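Local structure of uncharacterized protein BT_3980 with actin-like ATPase fold (Bacteroides thetaiotaomicron VPI-5482, 3HRG) at residues 47-52 with 125-130; 106-111 with 119-124; 163-168 with 214-219; 169-174 with 185-190. The protein is of unknown function but has an actin-like ATPase fold, so that it may bind a nucleotide, as relatives of that fold do. All coordinates share one frame; numbering follows the deposited sequence.

The four contacts come from two halves of an actin-like fold, each built on a mixed five-stranded sheet of order 3-2-1-4-5. In the N-terminal half, interaction 2 falls between the two segments of interaction 1 in sequence, in a separate three-stranded antiparallel sheet; their centres lie about 16 Å apart, and helix 125-134 follows directly on strand 117-124. Interactions 3 and 4 come later, centres about 11 Å apart, and share the C-terminal sheet, where Arg168 forms a salt bridge with Asp173. Interactions 2 and 4 approach to about 5 Å between nearest atoms; the centres of 1 and 3 are about 30 Å apart. Such paired halves probably flank a cleft, as in actin relatives.

Interaction 1: 47-52 with 125-130; sequences SLTANL and KSTYTF
Ser126 meets Thr49 through its CB, which lies 3.5 Å from Thr49 OG1, while its own OG is engaged by Asn104 ND2. Thr127 comes next and carries the polar part. Its OG1 and Thr49 OG1 are 2.8 Å apart in a hydrogen bond to which either hydroxyl could be the donor. Both threonines place OG1 anti to the carbonyl carbon (chi1 -73° in Thr127, -51° in Thr49), and the two side chains slide past each other in opposite directions. In the leucine conformers described, Leu48 crosses Thr127 at about a right angle, and its CD2 lies 3.4 Å from Thr127 OG1. The helices 48-58 and 125-134 run nearly the same way here, the axes of their short segments 28° apart and 9.1 Å at closest approach, and both rest on Leu17 of strand 12-17, the middle strand of the N-terminal sheet of the actin-like fold. The other branch of Thr127, CG2, packs 3.8 Å from Leu52 CD2. One turn further on, Phe130 takes over: Leu52 CD2 comes obliquely to its ring, 3.6 Å from Phe130 CD2, and Phe56 meets that ring edge-to-face.

Interaction 2: 106-111 with 119-124; sequences IVMYNI and IIFGID
Phe121 and Met108, a selenomethionine here, are brought together by unlike first torsions. In Phe121, CG sits between the backbone N and the carbonyl carbon (chi1 68°), and the ring leans across to the opposite strand. This brings one face of the ring under Met108 CB, displaced toward the rim, in a CH-pi contact 3.9 Å from the centroid. Met108 CG is anti to the carbonyl carbon (chi1 -44°). In the conformer described, the selenium approaches the same ring obliquely, a Met-aromatic contact with SE 4.7 Å from the centroid, and Met108 SE also reaches Ile123 CG2 at 3.9 Å. Phe121 CE1 is 3.5 Å from Asn110 OD1, the amide and ring planes being turned 40° apart. That amide is held from outside the hairpin: OD1 accepts from Thr145 OG1 and Ser142 N, and ND2 donates to Phe140 O.

On the other side of the sheet Gly122 sits opposite Val107 without a side chain, and Val107 reaches diagonally to Ile120 instead. Val107 CG1 and Ile120 CG2 are 3.4 Å apart, tighter than ordinary carbon packing. Three hydrogen-bonded pairs, Ile106 with Ile123, Met108 with Phe121 and Asn110 with Ile119, each contribute two backbone bonds, making a regular antiparallel hairpin; Met108 N to Phe121 O is 2.9 Å.

Strand 78-82 extends this sheet beyond strand 117-124. Helix 91-96 packs on Val107 and Ile120, whereas strand 139-142 meets the side of Met108, Asn110 and Phe121, and helix 125-134 touches Ile106.

Interaction 3: 163-168 with 214-219; sequences MYASVR and DELHLT
Strand 162-167, the middle strand of the C-terminal sheet of the actin-like fold, and its parallel neighbour 215-220 are paired from Met163 opposite Leu216 to Ser166 opposite Thr219. Five backbone bonds join them, the first from Met163 N to Glu215 O (2.8 Å), the last from Val167 N to Thr219 O.

Tyr164 and His217 lie side by side on one side of the sheet and point the same way. In both, CG is anti to the carbonyl carbon (chi1 -65° and -63°), which starts the two rings off in step. The ring planes are 28° apart but slid past one another, with centroids 5.1 Å apart, so there is little true stacking; the close touch is Tyr164 CD1 to His217 CB at 3.6 Å. Within its own strand, His217 NE2 donates to Glu215 OE1 at 2.8 Å, almost in the imidazole plane and on the anti side of the carboxylate in the conformer described, which would help to set the turn of the ring. An alanine at His217 would probably leave Glu215 OE1 without this donor and open a gap beside the Tyr164 ring.

The other side of the sheet is apolar. Ala165 CB meets Leu218 CD2 at 3.6 Å, and Leu216 CD1 packs 3.7 Å from CG of Met163, a selenomethionine.

Strand 171-178 flanks strand 162-167, and strand 239-241 lies beyond strand 215-220, its Phe240 ring meeting His217. Helix 193-206 covers Met163 and Ala165, while Phe151 of helix 144-154 stacks on Tyr164.

Interaction 4: 169-174 with 185-190; sequences KDAIDI and ANSFEC
Ser187 and Asp173 face each other across a non-hydrogen-bonded pair of the hairpin 171-178/181-189 and are joined by their side chains instead. Ser187 OG, anti to its backbone N (chi1 -178°), donates to Asp173 OD1 over 2.6 Å, nearly head-on to the C-O bond; Asp173 CG is anti to the carbonyl carbon (chi1 -57°). Asp173 OD2 accepts from Arg168 NE in a salt bridge, so both carboxylate oxygens are used. An alanine at Asp173 would probably leave the Ser187 hydroxyl without its acceptor and the Arg168 guanidinium without this counter-charge.

The backbone is satisfied in pairs. Ile172 and Phe188 exchange two bonds, Ile172 N to Phe188 O at 3.0 Å and Phe188 N to Ile172 O at 2.9 Å; Ile174 and Asn186 do the same. At the open end of the hairpin, Cys190 N donates to Asp170 O.

The other side is largely apolar where Ile172, Ile174 and Phe188 meet. Cys190 SG lies 3.5 Å from Ile172 CG2, and Ile174 CD1 meets Phe188 CE1 at 3.8 Å. Helix 193-206 packs there, with Tyr199 stacked on Phe188.

Opposite that packing, the buried Ser187-Asp173 pair continues to the partly exposed Arg168 and probably steadies it.

Interaction 1: 47-52 with 125-130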
# COMPACT_ATOMS: atom_id res chain seq x y z
N SER A 47 8.77 18.57 3.37
CA SER A 47 7.59 17.83 3.83
C SER A 47 6.87 17.19 2.66
O SER A 47 7.12 17.54 1.49
CB SER A 47 6.58 18.77 4.50
OG SER A 47 5.97 19.65 3.55
N LEU A 48 5.95 16.30 3.00
CA LEU A 48 5.09 15.60 2.05
C LEU A 48 4.31 16.60 1.22
O LEU A 48 4.31 16.52 0.00
CB LEU A 48 4.08 14.72 2.80
CG LEU A 48 3.00 13.98 1.98
CD1 LEU A 48 3.64 13.11 0.94
CD2 LEU A 48 2.09 13.14 2.90
N THR A 49 3.68 17.54 1.92
CA THR A 49 2.82 18.57 1.32
C THR A 49 3.61 19.52 0.41
O THR A 49 3.13 19.88 -0.68
CB THR A 49 2.09 19.36 2.41
OG1 THR A 49 1.44 18.42 3.28
CG2 THR A 49 1.05 20.30 1.81
N ALA A 50 4.82 19.92 0.86
CA ALA A 50 5.68 20.80 0.05
C ALA A 50 6.11 20.09 -1.23
O ALA A 50 6.15 20.71 -2.29
CB ALA A 50 6.90 21.34 0.87
N ASN A 51 6.43 18.80 -1.13
CA ASN A 51 6.77 18.02 -2.33
C ASN A 51 5.58 17.93 -3.26
O ASN A 51 5.75 18.04 -4.48
CB ASN A 51 7.29 16.63 -1.97
CG ASN A 51 8.78 16.63 -1.62
OD1 ASN A 51 9.61 16.75 -2.51
ND2 ASN A 51 9.11 16.39 -0.36
N LEU A 52 4.39 17.71 -2.69
CA LEU A 52 3.16 17.61 -3.47
C LEU A 52 2.86 18.93 -4.21
O LEU A 52 2.55 18.92 -5.40
CB LEU A 52 2.00 17.19 -2.55
CG LEU A 52 0.64 16.79 -3.12
CD1 LEU A 52 0.80 15.61 -4.01
CD2 LEU A 52 -0.31 16.47 -1.98
N LYS A 125 -2.98 16.17 7.40
CA LYS A 125 -4.09 17.09 7.13
C LYS A 125 -3.79 18.14 6.06
O LYS A 125 -4.67 18.46 5.28
CB LYS A 125 -4.56 17.76 8.41
CG LYS A 125 -5.72 18.70 8.25
CD LYS A 125 -6.32 19.07 9.63
CE LYS A 125 -7.46 20.09 9.49
NZ LYS A 125 -8.10 20.45 10.81
N SER A 126 -2.59 18.70 6.07
CA SER A 126 -2.18 19.67 5.05
C SER A 126 -2.24 19.02 3.66
O SER A 126 -2.67 19.64 2.68
CB SER A 126 -0.76 20.15 5.31
OG SER A 126 -0.67 20.82 6.54
N THR A 127 -1.79 17.77 3.59
CA THR A 127 -1.82 16.99 2.35
C THR A 127 -3.27 16.75 1.89
O THR A 127 -3.59 16.97 0.71
CB THR A 127 -1.03 15.67 2.49
OG1 THR A 127 0.36 15.99 2.50
CG2 THR A 127 -1.29 14.75 1.32
N TYR A 128 -4.12 16.31 2.82
CA TYR A 128 -5.55 16.11 2.52
C TYR A 128 -6.23 17.40 2.02
O TYR A 128 -6.95 17.38 1.03
CB TYR A 128 -6.31 15.55 3.75
CG TYR A 128 -7.80 15.57 3.48
CD1 TYR A 128 -8.37 14.60 2.68
CD2 TYR A 128 -8.60 16.60 3.95
CE1 TYR A 128 -9.74 14.62 2.37
CE2 TYR A 128 -9.95 16.64 3.63
CZ TYR A 128 -10.50 15.63 2.85
OH TYR A 128 -11.84 15.64 2.53
N THR A 129 -6.01 18.51 2.71
CA THR A 129 -6.60 19.81 2.34
C THR A 129 -6.19 20.19 0.93
O THR A 129 -7.01 20.60 0.13
CB THR A 129 -6.15 20.89 3.33
OG1 THR A 129 -6.53 20.48 4.65
CG2 THR A 129 -6.75 22.27 3.00
N PHE A 130 -4.91 20.01 0.63
CA PHE A 130 -4.43 20.35 -0.69
C PHE A 130 -5.08 19.46 -1.75
O PHE A 130 -5.55 19.97 -2.75
CB PHE A 130 -2.91 20.26 -0.78
CG PHE A 130 -2.39 20.54 -2.15
CD1 PHE A 130 -2.30 21.84 -2.60
CD2 PHE A 130 -2.03 19.51 -2.99
CE1 PHE A 130 -1.85 22.12 -3.88
CE2 PHE A 130 -1.57 19.77 -4.27
CZ PHE A 130 -1.48 21.07 -4.72

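Interaction 2: 106-111 with 119-124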
# COMPACT_ATOMS: atom_id res chain seq x y z
N ILE A 106 -5.46 13.41 9.87
CA ILE A 106 -6.87 13.06 9.70
C ILE A 106 -6.94 11.52 9.65
O ILE A 106 -6.10 10.88 9.00
CB ILE A 106 -7.44 13.68 8.41
CG1 ILE A 106 -7.58 15.19 8.57
CG2 ILE A 106 -8.81 13.12 8.07
CD1 ILE A 106 -8.09 15.85 7.30
N VAL A 107 -7.93 10.93 10.31
CA VAL A 107 -8.13 9.49 10.29
C VAL A 107 -9.29 9.15 9.33
O VAL A 107 -10.38 9.70 9.45
CB VAL A 107 -8.41 8.94 11.67
CG1 VAL A 107 -8.70 7.42 11.58
CG2 VAL A 107 -7.21 9.24 12.61
N MSE A 108 -9.02 8.25 8.37
CA MSE A 108 -9.98 7.80 7.38
C MSE A 108 -10.05 6.28 7.45
O MSE A 108 -9.28 5.68 8.19
CB MSE A 108 -9.49 8.15 5.99
CG MSE A 108 -8.94 9.55 5.86
SE MSE A 108 -8.66 9.99 4.03
CE MSE A 108 -10.55 10.08 3.51
N TYR A 109 -10.96 5.68 6.71
CA TYR A 109 -11.03 4.24 6.66
C TYR A 109 -11.62 3.72 5.34
O TYR A 109 -12.41 4.40 4.71
CB TYR A 109 -11.84 3.67 7.83
CG TYR A 109 -13.28 3.99 7.82
CD1 TYR A 109 -14.18 3.16 7.16
CD2 TYR A 109 -13.78 5.12 8.45
CE1 TYR A 109 -15.55 3.46 7.12
CE2 TYR A 109 -15.13 5.40 8.45
CZ TYR A 109 -16.00 4.56 7.77
OH TYR A 109 -17.35 4.84 7.75
N ASN A 110 -11.18 2.53 4.96
CA ASN A 110 -11.69 1.81 3.82
C ASN A 110 -12.30 0.48 4.27
O ASN A 110 -11.64 -0.30 4.96
CB ASN A 110 -10.59 1.41 2.87
CG ASN A 110 -9.79 2.58 2.33
OD1 ASN A 110 -8.58 2.44 2.19
ND2 ASN A 110 -10.44 3.71 2.02
N ILE A 111 -13.52 0.20 3.83
CA ILE A 111 -14.16 -1.05 4.09
C ILE A 111 -13.87 -2.00 2.90
O ILE A 111 -14.14 -1.66 1.75
CB ILE A 111 -15.67 -0.90 4.25
CG1 ILE A 111 -15.98 -0.01 5.44
CG2 ILE A 111 -16.35 -2.31 4.45
CD1 ILE A 111 -17.46 0.40 5.58
N ILE A 119 -9.67 -1.13 7.00
CA ILE A 119 -8.37 -0.55 7.20
C ILE A 119 -8.61 0.91 7.59
O ILE A 119 -9.22 1.66 6.82
CB ILE A 119 -7.51 -0.58 5.93
CG1 ILE A 119 -7.25 -2.03 5.47
CG2 ILE A 119 -6.15 0.19 6.16
CD1 ILE A 119 -6.38 -2.83 6.43
N ILE A 120 -8.18 1.27 8.81
CA ILE A 120 -8.27 2.62 9.37
C ILE A 120 -6.87 3.19 9.16
O ILE A 120 -5.89 2.53 9.47
CB ILE A 120 -8.65 2.62 10.85
CG1 ILE A 120 -9.92 1.80 11.11
CG2 ILE A 120 -8.83 4.05 11.31
CD1 ILE A 120 -10.20 1.52 12.65
N PHE A 121 -6.77 4.40 8.58
CA PHE A 121 -5.47 4.95 8.19
C PHE A 121 -5.39 6.47 8.37
O PHE A 121 -6.37 7.19 8.27
CB PHE A 121 -5.11 4.54 6.74
CG PHE A 121 -5.99 5.15 5.67
CD1 PHE A 121 -7.21 4.59 5.33
CD2 PHE A 121 -5.57 6.29 4.98
CE1 PHE A 121 -8.02 5.15 4.34
CE2 PHE A 121 -6.38 6.85 3.99
CZ PHE A 121 -7.60 6.27 3.66
N GLY A 122 -4.18 6.95 8.62
CA GLY A 122 -3.97 8.36 8.82
C GLY A 122 -3.44 9.01 7.56
O GLY A 122 -2.78 8.37 6.74
N ILE A 123 -3.76 10.28 7.40
CA ILE A 123 -3.23 11.07 6.30
C ILE A 123 -2.90 12.45 6.85
O ILE A 123 -3.65 13.01 7.69
CB ILE A 123 -4.22 11.14 5.11
CG1 ILE A 123 -3.59 11.87 3.90
CG2 ILE A 123 -5.53 11.84 5.52
CD1 ILE A 123 -4.53 11.92 2.69
N ASP A 124 -1.77 13.02 6.44
CA ASP A 124 -1.41 14.35 6.88
C ASP A 124 -2.53 15.33 6.48
O ASP A 124 -2.98 15.31 5.33
CB ASP A 124 -0.09 14.73 6.27
CG ASP A 124 0.29 16.14 6.57
OD1 ASP A 124 0.56 16.49 7.77
OD2 ASP A 124 0.29 16.89 5.61

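Interaction 3: 163-168 with 214-219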
# COMPACT_ATOMS: atom_id res chain seq x y z
N MSE A 163 2.55 -15.51 3.63
CA MSE A 163 2.94 -14.22 4.16
C MSE A 163 3.43 -13.39 2.98
O MSE A 163 4.36 -13.81 2.28
CB MSE A 163 4.09 -14.35 5.18
CG MSE A 163 4.56 -13.00 5.69
SE MSE A 163 5.92 -13.10 7.08
CE MSE A 163 4.89 -13.94 8.45
N TYR A 164 2.81 -12.24 2.75
CA TYR A 164 3.20 -11.30 1.68
C TYR A 164 3.81 -10.10 2.38
O TYR A 164 3.17 -9.52 3.24
CB TYR A 164 2.03 -10.86 0.80
CG TYR A 164 1.44 -12.00 0.03
CD1 TYR A 164 1.94 -12.35 -1.22
CD2 TYR A 164 0.40 -12.76 0.55
CE1 TYR A 164 1.42 -13.41 -1.94
CE2 TYR A 164 -0.14 -13.84 -0.18
CZ TYR A 164 0.39 -14.17 -1.40
OH TYR A 164 -0.14 -15.21 -2.12
N ALA A 165 5.05 -9.76 2.04
CA ALA A 165 5.77 -8.65 2.63
C ALA A 165 6.13 -7.64 1.55
O ALA A 165 6.79 -8.01 0.56
CB ALA A 165 7.04 -9.16 3.34
N SER A 166 5.67 -6.40 1.73
CA SER A 166 5.93 -5.30 0.83
C SER A 166 6.97 -4.45 1.55
O SER A 166 6.70 -3.78 2.56
CB SER A 166 4.69 -4.50 0.55
OG SER A 166 4.97 -3.44 -0.32
N VAL A 167 8.18 -4.46 1.02
CA VAL A 167 9.29 -3.77 1.63
C VAL A 167 9.40 -2.34 1.10
O VAL A 167 9.42 -2.11 -0.12
CB VAL A 167 10.57 -4.55 1.35
CG1 VAL A 167 11.77 -3.84 1.98
CG2 VAL A 167 10.43 -5.98 1.86
N ARG A 168 9.43 -1.37 2.01
CA ARG A 168 9.61 0.03 1.67
C ARG A 168 10.93 0.46 2.30
O ARG A 168 11.53 -0.31 3.05
CB ARG A 168 8.42 0.89 2.11
CG ARG A 168 7.14 0.47 1.37
CD ARG A 168 5.90 1.29 1.69
NE ARG A 168 5.39 1.11 3.06
CZ ARG A 168 5.60 1.93 4.09
NH1 ARG A 168 6.32 3.04 3.97
NH2 ARG A 168 5.07 1.63 5.27
N ASP A 214 4.47 -23.49 4.78
CA ASP A 214 4.02 -22.10 4.50
C ASP A 214 5.01 -21.26 3.69
O ASP A 214 6.18 -21.54 3.67
CB ASP A 214 3.48 -21.49 5.79
CG ASP A 214 2.36 -22.32 6.39
OD1 ASP A 214 1.60 -22.94 5.64
OD2 ASP A 214 2.22 -22.37 7.61
N GLU A 215 4.50 -20.19 3.08
CA GLU A 215 5.32 -19.42 2.15
C GLU A 215 5.45 -17.95 2.45
O GLU A 215 4.51 -17.32 2.91
CB GLU A 215 4.76 -19.57 0.71
CG GLU A 215 4.73 -21.01 0.20
CD GLU A 215 4.18 -21.19 -1.22
OE1 GLU A 215 3.76 -20.22 -1.89
OE2 GLU A 215 4.16 -22.35 -1.66
N LEU A 216 6.65 -17.43 2.15
CA LEU A 216 6.95 -16.01 2.27
C LEU A 216 7.17 -15.49 0.85
O LEU A 216 8.02 -16.04 0.10
CB LEU A 216 8.20 -15.74 3.12
CG LEU A 216 8.72 -14.32 3.09
CD1 LEU A 216 7.61 -13.32 3.54
CD2 LEU A 216 10.01 -14.18 3.94
N HIS A 217 6.43 -14.45 0.49
CA HIS A 217 6.51 -13.78 -0.80
C HIS A 217 6.92 -12.31 -0.57
O HIS A 217 6.27 -11.58 0.18
CB HIS A 217 5.18 -13.89 -1.54
CG HIS A 217 4.79 -15.30 -1.89
ND1 HIS A 217 4.89 -15.79 -3.16
CD2 HIS A 217 4.31 -16.31 -1.12
CE1 HIS A 217 4.49 -17.06 -3.17
NE2 HIS A 217 4.14 -17.40 -1.95
N LEU A 218 8.01 -11.90 -1.18
CA LEU A 218 8.57 -10.57 -0.99
C LEU A 218 8.45 -9.69 -2.23
O LEU A 218 8.60 -10.18 -3.36
CB LEU A 218 10.06 -10.70 -0.65
CG LEU A 218 10.43 -11.42 0.63
CD1 LEU A 218 11.91 -11.76 0.66
CD2 LEU A 218 10.03 -10.58 1.82
N THR A 219 8.17 -8.42 -2.01
CA THR A 219 8.12 -7.46 -3.09
C THR A 219 8.57 -6.09 -2.58
O THR A 219 8.62 -5.87 -1.37
CB THR A 219 6.72 -7.40 -3.74
OG1 THR A 219 6.81 -6.60 -4.94
CG2 THR A 219 5.68 -6.83 -2.82

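Interaction 4: 169-174 with 185-190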
# COMPACT_ATOMS: atom_id res chain seq x y z
N LYS A 169 11.39 1.66 1.97
CA LYS A 169 12.70 2.11 2.45
C LYS A 169 12.80 2.15 3.99
O LYS A 169 13.81 1.68 4.52
CB LYS A 169 13.07 3.46 1.84
CG LYS A 169 14.54 3.80 2.01
CD LYS A 169 14.88 5.07 1.27
CE LYS A 169 16.36 5.41 1.40
NZ LYS A 169 16.63 6.78 0.86
N ASP A 170 11.78 2.62 4.68
CA ASP A 170 11.82 2.72 6.16
C ASP A 170 10.81 1.81 6.90
O ASP A 170 10.64 1.93 8.12
CB ASP A 170 11.68 4.20 6.56
CG ASP A 170 12.82 5.07 6.02
OD1 ASP A 170 13.94 4.55 5.79
OD2 ASP A 170 12.60 6.28 5.85
N ALA A 171 10.19 0.87 6.19
CA ALA A 171 9.23 -0.01 6.80
C ALA A 171 8.94 -1.24 5.96
O ALA A 171 9.18 -1.24 4.76
CB ALA A 171 7.91 0.73 7.07
N ILE A 172 8.42 -2.26 6.62
CA ILE A 172 7.99 -3.49 5.96
C ILE A 172 6.49 -3.67 6.33
O ILE A 172 6.12 -3.52 7.50
CB ILE A 172 8.89 -4.67 6.34
CG1 ILE A 172 8.66 -5.85 5.40
CG2 ILE A 172 8.74 -5.01 7.87
CD1 ILE A 172 9.78 -6.90 5.45
N ASP A 173 5.65 -3.84 5.31
CA ASP A 173 4.20 -4.05 5.46
C ASP A 173 3.99 -5.54 5.29
O ASP A 173 4.43 -6.12 4.27
CB ASP A 173 3.41 -3.24 4.41
CG ASP A 173 3.71 -1.73 4.45
OD1 ASP A 173 4.07 -1.21 5.52
OD2 ASP A 173 3.60 -1.04 3.38
N ILE A 174 3.38 -6.18 6.29
CA ILE A 174 3.19 -7.64 6.30
C ILE A 174 1.71 -7.98 6.28
O ILE A 174 0.94 -7.48 7.11
CB ILE A 174 3.89 -8.28 7.49
CG1 ILE A 174 5.38 -7.93 7.51
CG2 ILE A 174 3.67 -9.81 7.52
CD1 ILE A 174 6.14 -8.48 8.70
N ALA A 185 -2.51 -7.89 9.31
CA ALA A 185 -1.99 -6.80 8.46
C ALA A 185 -1.33 -5.78 9.38
O ALA A 185 -2.02 -5.15 10.19
CB ALA A 185 -3.09 -6.16 7.68
N ASN A 186 -0.01 -5.65 9.31
CA ASN A 186 0.66 -4.63 10.13
C ASN A 186 1.95 -4.18 9.44
O ASN A 186 2.45 -4.83 8.52
CB ASN A 186 0.95 -5.10 11.56
CG ASN A 186 1.27 -3.94 12.50
OD1 ASN A 186 0.73 -2.86 12.34
ND2 ASN A 186 2.15 -4.15 13.46
N SER A 187 2.44 -3.04 9.88
CA SER A 187 3.64 -2.46 9.34
C SER A 187 4.61 -2.20 10.48
O SER A 187 4.19 -1.80 11.58
CB SER A 187 3.32 -1.19 8.62
OG SER A 187 4.49 -0.63 8.04
N PHE A 188 5.90 -2.42 10.21
CA PHE A 188 6.95 -2.24 11.21
C PHE A 188 8.06 -1.38 10.65
O PHE A 188 8.56 -1.59 9.52
CB PHE A 188 7.52 -3.60 11.63
CG PHE A 188 6.47 -4.61 12.06
CD1 PHE A 188 5.79 -5.37 11.11
CD2 PHE A 188 6.18 -4.80 13.41
CE1 PHE A 188 4.82 -6.32 11.51
CE2 PHE A 188 5.21 -5.74 13.81
CZ PHE A 188 4.53 -6.50 12.86
N GLU A 189 8.49 -0.42 11.47
CA GLU A 189 9.55 0.48 11.10
C GLU A 189 10.86 -0.31 11.09
O GLU A 189 11.19 -1.00 12.07
CB GLU A 189 9.65 1.62 12.10
CG GLU A 189 10.65 2.70 11.69
CD GLU A 189 10.59 3.96 12.55
OE1 GLU A 189 9.69 4.08 13.43
OE2 GLU A 189 11.45 4.83 12.32
N CYS A 190 11.56 -0.25 9.97
CA CYS A 190 12.82 -0.90 9.83
C CYS A 190 13.46 -0.41 8.55
O CYS A 190 12.77 -0.17 7.56
CB CYS A 190 12.73 -2.43 9.86
SG CYS A 190 11.59 -3.27 8.90